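Local coordinates for phosphate ABC transporter, phosphate-binding protein (Clostridium perfringens, PDB 4Q8R), which probably captures phosphate outside the cell membrane, in a cleft between two lobes, and delivers it to an ABC-type importer, at residues Q151-D154 with N158-S161; G10-G15 with V123-G128. All blocks are in the same frame, centred on the assembly; numbering follows the deposited sequence.

Interaction 1: residues Q151-D154 with N158-S161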
ATOM      1  N   GLN A 151      -9.540 -14.971  -3.587  1.00 23.05           N
ATOM      2  CA  GLN A 151     -10.444 -14.197  -2.780  1.00 22.80           C
ATOM      3  C   GLN A 151     -10.112 -12.703  -3.027  1.00 23.87           C
ATOM      4  O   GLN A 151      -8.964 -12.406  -3.324  1.00 27.17           O
ATOM      5  CB  GLN A 151     -10.215 -14.468  -1.286  1.00 28.14           C
ATOM      6  CG  GLN A 151     -10.416 -15.914  -0.947  1.00 34.05           C
ATOM      7  CD  GLN A 151     -11.825 -16.316  -1.204  1.00 46.08           C
ATOM      8  OE1 GLN A 151     -12.755 -15.696  -0.653  1.00 52.24           O
ATOM      9  NE2 GLN A 151     -12.015 -17.320  -2.037  1.00 63.57           N
ATOM     10  N   ILE A 152     -11.109 -11.847  -2.981  1.00 21.52           N
ATOM     11  CA  ILE A 152     -10.938 -10.462  -3.100  1.00 21.84           C
ATOM     12  C   ILE A 152     -11.274  -9.843  -1.775  1.00 22.61           C
ATOM     13  O   ILE A 152     -12.419  -9.980  -1.264  1.00 26.13           O
ATOM     14  CB  ILE A 152     -11.797  -9.869  -4.244  1.00 22.44           C
ATOM     15  CG1 ILE A 152     -11.487 -10.605  -5.516  1.00 27.80           C
ATOM     16  CG2 ILE A 152     -11.591  -8.314  -4.307  1.00 25.94           C
ATOM     17  CD1 ILE A 152     -10.141 -10.364  -6.064  1.00 32.41           C
ATOM     18  N   SER A 153     -10.321  -9.065  -1.251  1.00 22.55           N
ATOM     19  CA  SER A 153     -10.551  -8.337   0.009  1.00 24.40           C
ATOM     20  C   SER A 153     -10.509  -6.841  -0.272  1.00 25.61           C
ATOM     21  O   SER A 153      -9.539  -6.337  -0.929  1.00 26.34           O
ATOM     22  CB  SER A 153      -9.417  -8.622   1.022  1.00 30.93           C
ATOM     23  OG  SER A 153      -9.520  -9.916   1.560  1.00 35.87           O
ATOM     24  N   ASP A 154     -11.467  -6.121   0.266  1.00 21.72           N
ATOM     25  CA  ASP A 154     -11.630  -4.717  -0.002  1.00 22.51           C
ATOM     26  C   ASP A 154     -10.907  -3.940   1.067  1.00 23.82           C
ATOM     27  O   ASP A 154     -11.413  -3.785   2.171  1.00 28.68           O
ATOM     28  CB  ASP A 154     -13.121  -4.367  -0.028  1.00 27.09           C
ATOM     29  CG  ASP A 154     -13.404  -3.016  -0.598  1.00 41.16           C
ATOM     30  OD1 ASP A 154     -12.478  -2.253  -0.995  1.00 43.31           O
ATOM     31  OD2 ASP A 154     -14.616  -2.741  -0.696  1.00 49.69           O
ATOM     32  N   ASN A 158      -8.917  -5.414   5.444  1.00 21.64           N
ATOM     33  CA  ASN A 158      -9.623  -6.649   5.141  1.00 20.77           C
ATOM     34  C   ASN A 158      -8.660  -7.750   4.704  1.00 21.42           C
ATOM     35  O   ASN A 158      -8.839  -8.910   5.064  1.00 21.75           O
ATOM     36  CB  ASN A 158     -10.768  -6.464   4.159  1.00 26.35           C
ATOM     37  CG  ASN A 158     -12.003  -5.848   4.848  1.00 37.28           C
ATOM     38  OD1 ASN A 158     -12.243  -6.069   6.042  1.00 45.54           O
ATOM     39  ND2 ASN A 158     -12.793  -5.105   4.127  1.00 36.73           N
ATOM     40  N   ILE A 159      -7.622  -7.431   3.934  1.00 20.80           N
ATOM     41  CA  ILE A 159      -6.709  -8.451   3.516  1.00 19.89           C
ATOM     42  C   ILE A 159      -5.921  -8.992   4.727  1.00 22.05           C
ATOM     43  O   ILE A 159      -5.701 -10.196   4.848  1.00 21.52           O
ATOM     44  CB  ILE A 159      -5.880  -8.034   2.299  1.00 23.58           C
ATOM     45  CG1 ILE A 159      -5.177  -9.247   1.636  1.00 23.43           C
ATOM     46  CG2 ILE A 159      -4.831  -6.987   2.614  1.00 24.92           C
ATOM     47  CD1 ILE A 159      -4.740  -8.974   0.161  1.00 24.74           C
ATOM     48  N   LYS A 160      -5.528  -8.098   5.619  1.00 22.71           N
ATOM     49  CA  LYS A 160      -4.843  -8.530   6.822  1.00 23.16           C
ATOM     50  C   LYS A 160      -5.768  -9.489   7.639  1.00 24.66           C
ATOM     51  O   LYS A 160      -5.322 -10.540   8.094  1.00 24.22           O
ATOM     52  CB  LYS A 160      -4.479  -7.316   7.690  1.00 21.62           C
ATOM     53  CG  LYS A 160      -3.698  -7.618   8.953  1.00 26.37           C
ATOM     54  CD  LYS A 160      -3.259  -6.306   9.559  1.00 29.51           C
ATOM     55  CE  LYS A 160      -2.529  -6.557  10.844  1.00 29.44           C
ATOM     56  NZ  LYS A 160      -2.071  -5.298  11.485  1.00 33.18           N
ATOM     57  N   SER A 161      -7.020  -9.108   7.811  1.00 23.82           N
ATOM     58  CA  SER A 161      -7.981  -9.884   8.601  0.62 25.39           C
ATOM     59  C   SER A 161      -8.175 -11.259   7.969  1.00 26.16           C
ATOM     60  O   SER A 161      -8.215 -12.271   8.663  1.00 26.87           O
ATOM     61  CB  SER A 161      -9.312  -9.170   8.686  0.62 22.61           C
ATOM     62  OG  SER A 161      -9.254  -8.041   9.532  0.62 26.78           O
TER
HETATM   63  O   HOH W   1     -10.326  -2.940   4.686  1.00 27.44           O

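Interaction 2: residues G10-G15 with V123-G128. With PO4 (phosphate ion), chain B.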
ATOM      1  N   GLY A  10      -8.353   8.463  -0.483  1.00 19.40           N
ATOM      2  CA  GLY A  10      -7.668   7.534  -1.318  1.00 20.12           C
ATOM      3  C   GLY A  10      -7.094   6.333  -0.592  1.00 20.42           C
ATOM      4  O   GLY A  10      -7.784   5.721   0.256  1.00 19.97           O
ATOM      5  N   SER A  11      -5.862   6.037  -0.909  1.00 20.10           N
ATOM      6  CA  SER A  11      -5.162   4.825  -0.525  1.00 20.39           C
ATOM      7  C   SER A  11      -5.413   4.372   0.920  1.00 20.88           C
ATOM      8  O   SER A  11      -5.185   5.161   1.871  1.00 20.87           O
ATOM      9  CB  SER A  11      -3.670   5.084  -0.716  1.00 20.82           C
ATOM     10  OG  SER A  11      -2.835   4.109  -0.143  1.00 20.35           O
ATOM     11  N   THR A  12      -5.734   3.091   1.090  1.00 18.50           N
ATOM     12  CA  THR A  12      -5.777   2.489   2.384  1.00 20.99           C
ATOM     13  C   THR A  12      -4.358   2.300   2.954  1.00 19.38           C
ATOM     14  O   THR A  12      -4.193   2.295   4.183  1.00 20.85           O
ATOM     15  CB  THR A  12      -6.568   1.159   2.424  1.00 18.96           C
ATOM     16  OG1 THR A  12      -5.894   0.144   1.691  1.00 19.78           O
ATOM     17  CG2 THR A  12      -7.968   1.370   1.896  1.00 18.70           C
ATOM     18  N   SER A  13      -3.361   2.118   2.099  1.00 20.23           N
ATOM     19  CA  SER A  13      -1.985   1.912   2.554  1.00 19.56           C
ATOM     20  C   SER A  13      -1.490   3.198   3.237  1.00 23.01           C
ATOM     21  O   SER A  13      -0.776   3.119   4.240  1.00 24.23           O
ATOM     22  CB  SER A  13      -1.062   1.606   1.391  1.00 20.89           C
ATOM     23  OG  SER A  13      -1.469   0.460   0.656  1.00 20.80           O
ATOM     24  N   VAL A  14      -1.910   4.336   2.690  1.00 22.16           N
ATOM     25  CA  VAL A  14      -1.479   5.647   3.221  1.00 24.49           C
ATOM     26  C   VAL A  14      -2.265   6.056   4.425  1.00 24.49           C
ATOM     27  O   VAL A  14      -1.803   6.928   5.173  1.00 23.55           O
ATOM     28  CB  VAL A  14      -1.553   6.765   2.097  1.00 22.87           C
ATOM     29  CG1 VAL A  14      -0.974   8.119   2.551  1.00 25.72           C
ATOM     30  CG2 VAL A  14      -0.752   6.348   0.896  1.00 26.04           C
ATOM     31  N   GLY A  15      -3.424   5.464   4.689  1.00 28.76           N
ATOM     32  CA  GLY A  15      -4.306   5.900   5.762  1.00 30.31           C
ATOM     33  C   GLY A  15      -3.640   6.006   7.157  1.00 29.27           C
ATOM     34  O   GLY A  15      -3.785   7.051   7.802  1.00 30.04           O
ATOM     35  N   VAL A 123      -5.244 -14.412  -1.814  1.00 19.80           N
ATOM     36  CA  VAL A 123      -5.987 -13.216  -1.528  1.00 18.54           C
ATOM     37  C   VAL A 123      -5.409 -12.037  -2.295  1.00 19.15           C
ATOM     38  O   VAL A 123      -4.218 -11.749  -2.220  1.00 21.50           O
ATOM     39  CB  VAL A 123      -6.117 -12.883   0.005  1.00 21.04           C
ATOM     40  CG1 VAL A 123      -7.153 -11.819   0.250  1.00 22.15           C
ATOM     41  CG2 VAL A 123      -6.427 -14.134   0.813  1.00 24.06           C
ATOM     42  N   SER A 124      -6.310 -11.338  -2.999  1.00 19.18           N
ATOM     43  CA  SER A 124      -5.994 -10.154  -3.778  0.65 18.77           C
ATOM     44  C   SER A 124      -6.821  -9.008  -3.255  1.00 18.09           C
ATOM     45  O   SER A 124      -7.845  -9.198  -2.555  1.00 19.45           O
ATOM     46  CB  SER A 124      -6.315 -10.304  -5.280  0.65 17.94           C
ATOM     47  OG  SER A 124      -5.447 -11.236  -5.869  0.65 21.97           O
ATOM     48  N   ARG A 125      -6.324  -7.779  -3.512  1.00 17.88           N
ATOM     49  CA  ARG A 125      -7.072  -6.592  -3.234  1.00 17.17           C
ATOM     50  C   ARG A 125      -8.117  -6.378  -4.375  1.00 17.92           C
ATOM     51  O   ARG A 125      -8.037  -7.028  -5.428  1.00 21.13           O
ATOM     52  CB  ARG A 125      -6.148  -5.412  -3.135  1.00 17.25           C
ATOM     53  CG  ARG A 125      -5.367  -5.349  -1.796  1.00 18.47           C
ATOM     54  CD  ARG A 125      -6.246  -4.973  -0.612  1.00 17.91           C
ATOM     55  NE  ARG A 125      -6.924  -3.689  -0.841  1.00 18.80           N
ATOM     56  CZ  ARG A 125      -6.320  -2.486  -0.855  1.00 20.88           C
ATOM     57  NH1 ARG A 125      -5.068  -2.368  -0.417  1.00 18.95           N
ATOM     58  NH2 ARG A 125      -7.013  -1.412  -1.223  1.00 21.59           N
ATOM     59  N   GLU A 126      -9.062  -5.496  -4.115  1.00 19.24           N
ATOM     60  CA  GLU A 126     -10.069  -5.080  -5.091  1.00 18.79           C
ATOM     61  C   GLU A 126      -9.445  -4.262  -6.226  1.00 22.28           C
ATOM     62  O   GLU A 126      -8.395  -3.661  -6.093  1.00 21.51           O
ATOM     63  CB  GLU A 126     -11.124  -4.261  -4.411  1.00 21.28           C
ATOM     64  CG  GLU A 126     -10.784  -2.799  -4.069  1.00 20.88           C
ATOM     65  CD  GLU A 126      -9.754  -2.591  -2.977  1.00 23.10           C
ATOM     66  OE1 GLU A 126      -9.342  -3.553  -2.262  1.00 22.78           O
ATOM     67  OE2 GLU A 126      -9.396  -1.393  -2.813  1.00 24.60           O
ATOM     68  N   ASP A 127     -10.127  -4.241  -7.366  1.00 23.53           N
ATOM     69  CA  ASP A 127      -9.725  -3.461  -8.494  0.50 24.38           C
ATOM     70  C   ASP A 127      -9.660  -2.012  -8.052  1.00 26.24           C
ATOM     71  O   ASP A 127     -10.560  -1.544  -7.386  1.00 29.26           O
ATOM     72  CB  ASP A 127     -10.806  -3.567  -9.617  0.50 34.90           C
ATOM     73  CG  ASP A 127     -10.219  -3.500 -10.973  0.50 44.99           C
ATOM     74  OD1 ASP A 127      -9.005  -3.272 -11.030  0.50 43.95           O
ATOM     75  OD2 ASP A 127     -10.963  -3.675 -11.978  0.50 50.79           O
ATOM     76  N   GLY A 128      -8.622  -1.325  -8.457  1.00 24.69           N
ATOM     77  CA  GLY A 128      -8.478   0.095  -8.108  1.00 25.01           C
ATOM     78  C   GLY A 128      -7.493   0.300  -6.965  1.00 22.95           C
ATOM     79  O   GLY A 128      -7.072   1.419  -6.729  1.00 24.19           O
TER
HETATM   80  P   PO4 B 301      -4.426   1.045  -1.680  1.00 18.74           P
HETATM   81  O1  PO4 B 301      -4.709   1.908  -2.920  1.00 19.76           O
HETATM   82  O2  PO4 B 301      -5.619   1.010  -0.750  1.00 18.95           O
HETATM   83  O3  PO4 B 301      -3.918  -0.328  -2.101  1.00 17.99           O
HETATM   84  O4  PO4 B 301      -3.217   1.705  -0.935  1.00 19.61           O

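Interaction 1: residues Q151-D154 with N158-S161
The carbonyl oxygen of D154 is gripped twice from the helix side: N158 ND2 donates to D154 O at 2.7 Å, and a water bridges the same oxygen to the first turn of the helix. This water donates to D154 O and accepts from the backbone N of N158, each at 2.9 Å. The amide bond is short but bent, with an angle of 136° at the hydrogen, and ND2 lies tilted from the D154 carbonyl plane instead of in it. N158 can make this reach because its CG stands beside its own backbone N (chi1 -77°), while its CB rests 3.4 Å from D154 O. The side chain of N158 directly, and its backbone N through the water, thus converge on one acceptor. Next to this polar clasp the contact turns to close packing. S153 directs its CB at the helix backbone, 3.6 Å from I159 N. S153 CB also meets I159 CB at 3.8 Å. N158 and D154 lie on the exposed side, whereas S153 and I159 are buried. The arrangement is a short strand-to-helix connection, the beta-alpha step of a parallel sheet: strand 151-153 runs parallel to strand 121-125, and helix 156-164 folds back over both, with S153 and I159 each packing on V123 and I159 also reaching I173 of strand 169-174.

Interaction 2: residues G10-G15 with V123-G128
T12 and R125 approach from opposite directions and meet mainly through a shared phosphate, whose O2 takes bonds from T12 N, T12 OG1 and R125 NH2. The shortest of the three is from the T12 hydroxyl, OG1 to phosphate O2 at 2.6 Å, with OG1 set between its backbone N and carbonyl carbon (chi1 68°) to face the anion. R125 NH2 reaches that O2 at 2.8 Å, nearly straight (163°) and near the guanidinium plane; R125 NH1 adds only a weak bond to O3. On the loop side the grip is dense: phosphate O4 accepts from S11 OG at 2.6 Å, from S13 OG at 2.7 Å and from S13 N. S11 OG also accepts from V14 N, an ST motif. Direct protein contact is sparse by comparison, T12 OG1 standing 3.4 Å from R125 NH1, and towards D127 the second segment runs out to an exposed loop. The carboxylate of E126 grips the R125 guanidinium side-on in a salt bridge, OE1 taking NE at 2.8 Å and OE2 taking NH2, which fixes its plane. S41, S59, S129, G130 and T131 complete this phosphate site, consistent with the interlobe cleft of a two-lobed binding protein. It lies between the loop joining strand 6-10 to helix 15-28 and the end of strand 121-125, beside S156 of helix 156-164.

Interaction 2 joins regions more than a hundred residues apart, whereas interaction 1 is a local turn further along the chain; their centres lie about 9 Å apart. They share a sheet, because strands 121-125 and 151-153 are parallel neighbours: S124 O receives S153 N at 2.8 Å, and S124 N gives to Q151 O at 2.9 Å, both probable hydrogen bonds. Between the two segments of interaction 1, G155 and S156 touch residues of the site: G155 N donates to E126 OE1, and S156 OG is hydrogen-bonded to T12 OG1. Interaction 1 thus lies directly beside the R125 side of what is probably the interlobe cleft, where the ligand is held between loops.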